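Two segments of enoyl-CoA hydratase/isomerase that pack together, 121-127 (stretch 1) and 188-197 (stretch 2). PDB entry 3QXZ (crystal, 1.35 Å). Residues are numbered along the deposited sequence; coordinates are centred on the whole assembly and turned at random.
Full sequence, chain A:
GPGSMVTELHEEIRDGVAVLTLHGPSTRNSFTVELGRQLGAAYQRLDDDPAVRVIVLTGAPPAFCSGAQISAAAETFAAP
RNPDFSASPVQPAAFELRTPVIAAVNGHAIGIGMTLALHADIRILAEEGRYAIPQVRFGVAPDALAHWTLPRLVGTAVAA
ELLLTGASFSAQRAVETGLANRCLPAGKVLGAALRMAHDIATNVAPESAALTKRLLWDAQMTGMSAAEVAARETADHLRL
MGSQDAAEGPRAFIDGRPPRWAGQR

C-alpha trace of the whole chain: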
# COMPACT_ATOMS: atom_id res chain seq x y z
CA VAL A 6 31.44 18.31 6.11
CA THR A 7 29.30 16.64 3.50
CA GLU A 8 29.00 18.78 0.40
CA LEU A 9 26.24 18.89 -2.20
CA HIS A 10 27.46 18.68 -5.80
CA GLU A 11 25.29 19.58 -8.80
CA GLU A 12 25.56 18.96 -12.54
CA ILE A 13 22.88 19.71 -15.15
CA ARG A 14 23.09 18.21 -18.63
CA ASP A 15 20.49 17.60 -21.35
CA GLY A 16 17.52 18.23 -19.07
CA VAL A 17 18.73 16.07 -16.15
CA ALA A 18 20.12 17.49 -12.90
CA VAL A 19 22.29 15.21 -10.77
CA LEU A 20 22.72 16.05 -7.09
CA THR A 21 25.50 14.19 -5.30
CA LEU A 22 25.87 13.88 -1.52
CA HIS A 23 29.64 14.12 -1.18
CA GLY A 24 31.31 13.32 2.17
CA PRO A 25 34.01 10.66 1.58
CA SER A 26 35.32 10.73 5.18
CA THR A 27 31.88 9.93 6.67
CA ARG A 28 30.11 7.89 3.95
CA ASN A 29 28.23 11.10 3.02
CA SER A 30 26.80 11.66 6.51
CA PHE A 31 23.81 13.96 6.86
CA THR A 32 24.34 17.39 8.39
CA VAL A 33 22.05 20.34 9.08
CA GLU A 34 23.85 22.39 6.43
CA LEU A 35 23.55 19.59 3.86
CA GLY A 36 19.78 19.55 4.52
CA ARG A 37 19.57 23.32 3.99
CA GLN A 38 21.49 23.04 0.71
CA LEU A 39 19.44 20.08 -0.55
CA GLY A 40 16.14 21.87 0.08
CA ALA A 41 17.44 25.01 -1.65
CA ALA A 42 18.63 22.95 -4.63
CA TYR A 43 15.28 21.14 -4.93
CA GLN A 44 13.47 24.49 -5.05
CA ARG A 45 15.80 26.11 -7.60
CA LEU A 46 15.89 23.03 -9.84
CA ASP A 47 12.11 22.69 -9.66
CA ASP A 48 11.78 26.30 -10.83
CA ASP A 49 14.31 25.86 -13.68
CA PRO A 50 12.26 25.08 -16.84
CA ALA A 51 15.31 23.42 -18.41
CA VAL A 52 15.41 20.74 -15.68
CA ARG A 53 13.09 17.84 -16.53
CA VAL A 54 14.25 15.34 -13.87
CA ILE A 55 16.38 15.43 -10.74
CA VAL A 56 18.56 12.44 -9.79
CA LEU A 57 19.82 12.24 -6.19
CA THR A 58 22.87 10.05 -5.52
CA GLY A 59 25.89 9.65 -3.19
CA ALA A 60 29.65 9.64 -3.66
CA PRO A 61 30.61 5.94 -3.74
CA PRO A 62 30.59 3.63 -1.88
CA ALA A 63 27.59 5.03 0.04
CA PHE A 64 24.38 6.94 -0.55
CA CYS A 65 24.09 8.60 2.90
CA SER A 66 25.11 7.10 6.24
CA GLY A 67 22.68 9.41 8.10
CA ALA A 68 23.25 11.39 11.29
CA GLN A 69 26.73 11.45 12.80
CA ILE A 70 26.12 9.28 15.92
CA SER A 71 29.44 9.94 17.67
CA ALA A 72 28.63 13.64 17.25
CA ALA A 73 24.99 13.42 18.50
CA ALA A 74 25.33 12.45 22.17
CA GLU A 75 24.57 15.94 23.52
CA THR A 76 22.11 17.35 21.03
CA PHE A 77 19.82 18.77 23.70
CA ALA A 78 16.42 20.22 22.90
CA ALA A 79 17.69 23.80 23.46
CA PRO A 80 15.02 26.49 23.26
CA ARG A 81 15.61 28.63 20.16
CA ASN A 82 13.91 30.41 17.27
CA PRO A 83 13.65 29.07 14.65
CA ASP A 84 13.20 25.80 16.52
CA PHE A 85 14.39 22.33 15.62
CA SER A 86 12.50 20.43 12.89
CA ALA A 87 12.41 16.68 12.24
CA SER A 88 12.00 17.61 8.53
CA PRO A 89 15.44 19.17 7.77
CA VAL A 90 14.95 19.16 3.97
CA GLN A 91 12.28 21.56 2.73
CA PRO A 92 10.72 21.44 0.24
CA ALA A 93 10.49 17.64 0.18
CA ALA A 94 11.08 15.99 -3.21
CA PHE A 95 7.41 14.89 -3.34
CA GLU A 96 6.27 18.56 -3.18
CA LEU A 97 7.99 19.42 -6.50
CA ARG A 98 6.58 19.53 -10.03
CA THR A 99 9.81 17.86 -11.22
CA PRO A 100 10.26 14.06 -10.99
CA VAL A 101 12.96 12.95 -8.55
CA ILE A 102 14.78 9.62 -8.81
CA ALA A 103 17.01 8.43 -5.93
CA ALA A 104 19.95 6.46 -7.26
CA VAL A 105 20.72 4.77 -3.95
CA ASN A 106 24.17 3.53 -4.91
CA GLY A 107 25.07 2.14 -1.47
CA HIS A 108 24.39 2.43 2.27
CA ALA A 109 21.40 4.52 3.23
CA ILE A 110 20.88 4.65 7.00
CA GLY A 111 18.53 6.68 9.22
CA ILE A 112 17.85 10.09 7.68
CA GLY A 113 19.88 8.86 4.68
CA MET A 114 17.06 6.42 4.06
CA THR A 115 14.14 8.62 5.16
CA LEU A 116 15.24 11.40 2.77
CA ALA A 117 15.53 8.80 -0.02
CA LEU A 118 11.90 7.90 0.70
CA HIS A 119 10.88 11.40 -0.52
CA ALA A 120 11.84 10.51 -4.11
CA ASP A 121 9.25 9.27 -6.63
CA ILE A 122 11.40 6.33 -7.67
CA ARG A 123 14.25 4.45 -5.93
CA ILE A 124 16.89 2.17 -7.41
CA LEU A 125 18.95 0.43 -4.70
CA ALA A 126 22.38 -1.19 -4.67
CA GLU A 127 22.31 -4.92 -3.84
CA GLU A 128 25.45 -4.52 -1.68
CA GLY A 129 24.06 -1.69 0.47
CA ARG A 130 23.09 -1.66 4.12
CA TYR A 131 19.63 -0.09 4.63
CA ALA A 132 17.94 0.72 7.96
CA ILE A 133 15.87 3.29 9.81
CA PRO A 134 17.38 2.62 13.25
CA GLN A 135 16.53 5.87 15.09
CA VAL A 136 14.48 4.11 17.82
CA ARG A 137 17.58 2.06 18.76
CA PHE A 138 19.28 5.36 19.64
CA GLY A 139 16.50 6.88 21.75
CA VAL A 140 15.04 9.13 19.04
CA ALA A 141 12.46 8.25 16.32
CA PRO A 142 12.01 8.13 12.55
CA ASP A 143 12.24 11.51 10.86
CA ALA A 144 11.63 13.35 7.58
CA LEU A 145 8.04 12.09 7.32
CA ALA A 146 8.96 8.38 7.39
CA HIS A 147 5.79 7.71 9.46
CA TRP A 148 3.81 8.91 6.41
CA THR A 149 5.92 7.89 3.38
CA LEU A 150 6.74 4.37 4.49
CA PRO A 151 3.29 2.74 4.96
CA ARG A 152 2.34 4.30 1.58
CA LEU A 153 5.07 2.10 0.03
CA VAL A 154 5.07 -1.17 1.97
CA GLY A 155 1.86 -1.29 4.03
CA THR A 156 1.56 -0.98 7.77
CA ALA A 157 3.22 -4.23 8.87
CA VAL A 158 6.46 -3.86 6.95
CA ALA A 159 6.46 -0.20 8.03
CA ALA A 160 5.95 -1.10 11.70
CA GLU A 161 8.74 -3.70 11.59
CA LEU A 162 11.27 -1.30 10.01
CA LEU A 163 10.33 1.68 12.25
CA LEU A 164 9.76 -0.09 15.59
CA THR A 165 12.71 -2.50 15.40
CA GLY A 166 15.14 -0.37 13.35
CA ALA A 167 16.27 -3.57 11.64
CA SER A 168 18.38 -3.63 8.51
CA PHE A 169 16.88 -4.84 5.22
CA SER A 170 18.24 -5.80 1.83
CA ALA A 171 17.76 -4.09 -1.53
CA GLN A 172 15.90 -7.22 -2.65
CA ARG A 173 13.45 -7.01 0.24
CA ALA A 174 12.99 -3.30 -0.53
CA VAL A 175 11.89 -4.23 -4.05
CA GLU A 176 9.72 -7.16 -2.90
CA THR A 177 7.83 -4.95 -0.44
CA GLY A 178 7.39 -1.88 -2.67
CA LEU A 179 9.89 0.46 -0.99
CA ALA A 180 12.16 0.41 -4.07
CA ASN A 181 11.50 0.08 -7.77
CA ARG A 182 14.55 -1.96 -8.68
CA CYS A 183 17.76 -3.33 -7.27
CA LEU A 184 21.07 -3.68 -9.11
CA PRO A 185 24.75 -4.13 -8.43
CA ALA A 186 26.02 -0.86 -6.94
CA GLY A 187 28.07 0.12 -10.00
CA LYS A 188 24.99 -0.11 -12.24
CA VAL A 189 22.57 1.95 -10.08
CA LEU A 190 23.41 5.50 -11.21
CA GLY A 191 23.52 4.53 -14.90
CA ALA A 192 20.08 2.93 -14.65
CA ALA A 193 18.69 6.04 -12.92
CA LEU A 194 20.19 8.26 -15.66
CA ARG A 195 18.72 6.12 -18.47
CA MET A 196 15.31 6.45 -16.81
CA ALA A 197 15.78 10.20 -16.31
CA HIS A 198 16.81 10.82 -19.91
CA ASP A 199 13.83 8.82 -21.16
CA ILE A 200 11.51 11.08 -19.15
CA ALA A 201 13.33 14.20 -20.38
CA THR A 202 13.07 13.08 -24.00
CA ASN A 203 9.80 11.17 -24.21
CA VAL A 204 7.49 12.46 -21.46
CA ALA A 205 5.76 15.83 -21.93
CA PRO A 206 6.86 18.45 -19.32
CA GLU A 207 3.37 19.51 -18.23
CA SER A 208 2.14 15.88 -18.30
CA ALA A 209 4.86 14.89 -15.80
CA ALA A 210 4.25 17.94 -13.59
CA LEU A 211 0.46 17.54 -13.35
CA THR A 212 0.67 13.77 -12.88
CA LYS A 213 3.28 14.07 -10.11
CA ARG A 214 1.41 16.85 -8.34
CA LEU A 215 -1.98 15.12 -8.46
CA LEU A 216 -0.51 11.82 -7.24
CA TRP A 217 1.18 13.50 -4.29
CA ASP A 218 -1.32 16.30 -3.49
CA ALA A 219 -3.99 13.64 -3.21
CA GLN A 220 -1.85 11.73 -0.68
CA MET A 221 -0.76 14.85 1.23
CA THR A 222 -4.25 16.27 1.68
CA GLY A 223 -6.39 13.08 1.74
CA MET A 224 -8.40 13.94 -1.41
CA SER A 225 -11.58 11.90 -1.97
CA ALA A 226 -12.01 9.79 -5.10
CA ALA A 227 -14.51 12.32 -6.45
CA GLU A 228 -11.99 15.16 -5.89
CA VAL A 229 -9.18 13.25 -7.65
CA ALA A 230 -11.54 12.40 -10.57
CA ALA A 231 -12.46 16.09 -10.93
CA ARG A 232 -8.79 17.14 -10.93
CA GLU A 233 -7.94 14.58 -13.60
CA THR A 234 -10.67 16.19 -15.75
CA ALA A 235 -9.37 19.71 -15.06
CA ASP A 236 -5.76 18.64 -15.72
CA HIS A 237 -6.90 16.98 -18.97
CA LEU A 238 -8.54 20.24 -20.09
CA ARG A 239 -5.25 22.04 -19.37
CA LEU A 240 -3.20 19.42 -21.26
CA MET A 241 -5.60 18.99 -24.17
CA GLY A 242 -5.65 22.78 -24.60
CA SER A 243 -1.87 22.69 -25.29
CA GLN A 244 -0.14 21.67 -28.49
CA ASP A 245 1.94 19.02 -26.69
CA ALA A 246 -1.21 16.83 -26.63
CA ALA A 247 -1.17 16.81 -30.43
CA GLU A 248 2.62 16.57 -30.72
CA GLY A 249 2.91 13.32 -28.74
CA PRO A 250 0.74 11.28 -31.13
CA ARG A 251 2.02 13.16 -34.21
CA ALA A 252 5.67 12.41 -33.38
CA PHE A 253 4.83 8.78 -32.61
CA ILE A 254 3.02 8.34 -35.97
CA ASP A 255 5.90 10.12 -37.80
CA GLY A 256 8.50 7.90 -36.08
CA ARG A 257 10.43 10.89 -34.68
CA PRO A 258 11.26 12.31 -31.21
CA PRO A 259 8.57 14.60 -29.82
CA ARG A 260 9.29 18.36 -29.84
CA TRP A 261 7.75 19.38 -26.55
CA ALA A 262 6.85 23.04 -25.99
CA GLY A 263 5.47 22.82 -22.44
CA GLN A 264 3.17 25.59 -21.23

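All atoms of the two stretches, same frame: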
# COMPACT_ATOMS: atom_id res chain seq x y z
N ASP A 121 10.32 10.02 -5.95
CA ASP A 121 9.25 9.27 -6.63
C ASP A 121 9.63 7.82 -6.84
O ASP A 121 8.79 6.92 -6.72
CB ASP A 121 8.96 9.94 -7.97
CG ASP A 121 8.57 11.37 -7.82
OD1 ASP A 121 7.63 11.64 -7.03
OD2 ASP A 121 9.19 12.24 -8.48
N ILE A 122 10.89 7.62 -7.18
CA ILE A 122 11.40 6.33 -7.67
C ILE A 122 12.75 6.09 -6.98
O ILE A 122 13.55 7.02 -6.83
CB ILE A 122 11.56 6.40 -9.20
CG1 ILE A 122 10.19 6.60 -9.88
CG2 ILE A 122 12.33 5.15 -9.76
CD1 ILE A 122 10.26 7.17 -11.34
N ARG A 123 12.98 4.85 -6.55
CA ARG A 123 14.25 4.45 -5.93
C ARG A 123 14.83 3.23 -6.63
O ARG A 123 14.14 2.24 -6.85
CB ARG A 123 14.07 4.12 -4.44
CG ARG A 123 14.15 5.33 -3.52
CD ARG A 123 13.60 5.06 -2.10
NE ARG A 123 12.18 4.72 -2.16
CZ ARG A 123 11.22 5.59 -2.45
NH1 ARG A 123 11.47 6.89 -2.60
NH2 ARG A 123 10.00 5.13 -2.61
N ILE A 124 16.12 3.32 -6.94
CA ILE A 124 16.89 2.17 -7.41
C ILE A 124 17.97 1.96 -6.37
O ILE A 124 18.73 2.90 -6.06
CB ILE A 124 17.49 2.44 -8.80
CG1 ILE A 124 16.37 2.72 -9.82
CG2 ILE A 124 18.36 1.23 -9.26
CD1 ILE A 124 16.93 3.12 -11.21
N LEU A 125 18.02 0.74 -5.80
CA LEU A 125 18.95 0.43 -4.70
C LEU A 125 20.05 -0.54 -5.09
O LEU A 125 19.83 -1.48 -5.85
CB LEU A 125 18.19 -0.10 -3.46
CG LEU A 125 17.70 0.91 -2.42
CD1 LEU A 125 16.71 1.91 -3.01
CD2 LEU A 125 17.05 0.17 -1.23
N ALA A 126 21.22 -0.31 -4.51
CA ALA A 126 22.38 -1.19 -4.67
C ALA A 126 22.19 -2.47 -3.87
O ALA A 126 21.93 -2.43 -2.66
CB ALA A 126 23.62 -0.47 -4.20
N GLU A 127 22.40 -3.62 -4.52
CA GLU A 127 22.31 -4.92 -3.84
C GLU A 127 23.27 -5.07 -2.64
O GLU A 127 22.94 -5.76 -1.67
CB GLU A 127 22.50 -6.06 -4.85
CG GLU A 127 21.27 -6.24 -5.73
CD GLU A 127 21.54 -7.02 -7.01
OE1 GLU A 127 22.68 -7.52 -7.19
OE2 GLU A 127 20.62 -7.13 -7.85
N LYS A 188 25.98 -0.23 -11.18
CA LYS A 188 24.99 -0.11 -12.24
C LYS A 188 23.83 0.83 -11.86
O LYS A 188 23.05 1.25 -12.71
CB LYS A 188 24.42 -1.50 -12.59
CG LYS A 188 25.45 -2.52 -13.15
CD LYS A 188 25.97 -2.07 -14.51
CE LYS A 188 27.04 -3.03 -15.05
NZ LYS A 188 27.61 -2.50 -16.33
N VAL A 189 23.74 1.19 -10.58
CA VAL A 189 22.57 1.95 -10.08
C VAL A 189 22.43 3.34 -10.71
O VAL A 189 21.34 3.69 -11.22
CB VAL A 189 22.63 2.06 -8.54
CG1 VAL A 189 21.57 3.04 -8.02
CG2 VAL A 189 22.40 0.68 -7.89
N LEU A 190 23.49 4.14 -10.68
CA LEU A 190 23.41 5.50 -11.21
C LEU A 190 23.10 5.50 -12.70
O LEU A 190 22.27 6.27 -13.17
CB LEU A 190 24.67 6.30 -10.88
CG LEU A 190 24.69 7.76 -11.37
CD1 LEU A 190 23.46 8.59 -10.90
CD2 LEU A 190 26.02 8.43 -10.95
N GLY A 191 23.77 4.63 -13.46
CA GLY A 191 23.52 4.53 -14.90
C GLY A 191 22.08 4.18 -15.21
O GLY A 191 21.50 4.72 -16.15
N ALA A 192 21.48 3.28 -14.43
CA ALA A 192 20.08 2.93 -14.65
C ALA A 192 19.17 4.13 -14.34
O ALA A 192 18.22 4.40 -15.08
CB ALA A 192 19.67 1.73 -13.80
N ALA A 193 19.47 4.85 -13.27
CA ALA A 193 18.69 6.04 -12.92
C ALA A 193 18.78 7.10 -14.03
O ALA A 193 17.77 7.73 -14.40
CB ALA A 193 19.14 6.59 -11.58
N LEU A 194 19.98 7.29 -14.57
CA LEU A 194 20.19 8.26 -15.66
C LEU A 194 19.47 7.85 -16.95
O LEU A 194 18.88 8.71 -17.63
CB LEU A 194 21.70 8.51 -15.91
CG LEU A 194 22.42 9.22 -14.77
CD1 LEU A 194 23.92 9.22 -14.97
CD2 LEU A 194 21.92 10.62 -14.60
N ARG A 195 19.46 6.56 -17.28
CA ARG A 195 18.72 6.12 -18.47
C ARG A 195 17.23 6.42 -18.30
O ARG A 195 16.55 6.88 -19.24
CB ARG A 195 18.95 4.64 -18.76
CG ARG A 195 20.32 4.36 -19.43
CD ARG A 195 20.46 2.91 -19.93
NE ARG A 195 20.31 1.91 -18.87
CZ ARG A 195 21.27 1.55 -18.02
NH1 ARG A 195 22.48 2.08 -18.10
NH2 ARG A 195 21.01 0.64 -17.09
N MET A 196 16.70 6.16 -17.09
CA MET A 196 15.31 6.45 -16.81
C MET A 196 15.03 7.95 -16.88
O MET A 196 14.02 8.37 -17.45
CB MET A 196 14.94 5.87 -15.44
CG MET A 196 13.46 6.03 -15.09
SD MET A 196 13.06 5.40 -13.46
CE MET A 196 13.15 3.64 -13.74
N ALA A 197 15.92 8.75 -16.30
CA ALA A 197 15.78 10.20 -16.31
C ALA A 197 15.80 10.77 -17.72
O ALA A 197 14.98 11.62 -18.04
CB ALA A 197 16.87 10.86 -15.45

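Strand 122-126 lies against helix 188-197. The two run nearly antiparallel, with 161° between their N-to-C directions, and their axes come within 8.2 Å. The beginning of the helical stretch therefore sits by the end of the strand, where the CA atoms of Ala 126 and Val 189 are 6.3 Å apart. Farther along the helix, Met 196 reaches the start of the strand at Ile 122.

No hydrogen bond crosses the contact. The helix satisfies its own backbone through i to i+4 bonds, such as Ala 193 N to Val 189 O at 3.0 Å and Ala 197 N to Ala 193 O at 2.8 Å. What holds the two stretches together is apolar packing, which buries 314 Å² in all.

Alternation along the strand selects its contact face. Ile 122 and Ile 124 point toward the helix, while Leu 125 points away. On the helix, Val 189, Ala 192 and Met 196 point toward the strand. Their spacing of three and four residues places them along one side of the helix.

Ile 124 is the main bump. It has the largest covered area of any residue here, 100 Å². Its chi1 is m and its chi2 is t, so the CD1 arm is extended. The tip of this arm meets the helix where small residues leave it room. Ile 124 CD1 lies 3.7 Å from Ala 193 N, 4.0 Å from Ala 192 CB and 4.1 Å from Ala 193 CB. The short alanine side chains let the methyl come right up to the helix backbone. The other branch meets Val 189, with Ile 124 CG2 3.9 Å from Val 189 CG1.

Val 189 is the answering bump from the helix. Its two methyls fit over the end of the strand. Val 189 CG1 is 3.5 Å from Ile 124 O, a van der Waals contact with the backbone. Val 189 CG2 is 3.7 Å from Ala 126 N and 4.1 Å from Ala 126 CB. The small side chain of Ala 126 points sideways, and the valine methyl also rests against the strand backbone.

Met 196 closes the other end. With chi1 and chi2 both t, its chain extends to bring the sulfur to the strand. Met 196 SD lies 3.8 Å from Ile 122 CG2. This is an apolar contact between a weakly polar, polarizable sulfur and a methyl.

Leu 190 points away from the strand. Gly 191 has no side chain and makes no contact with it.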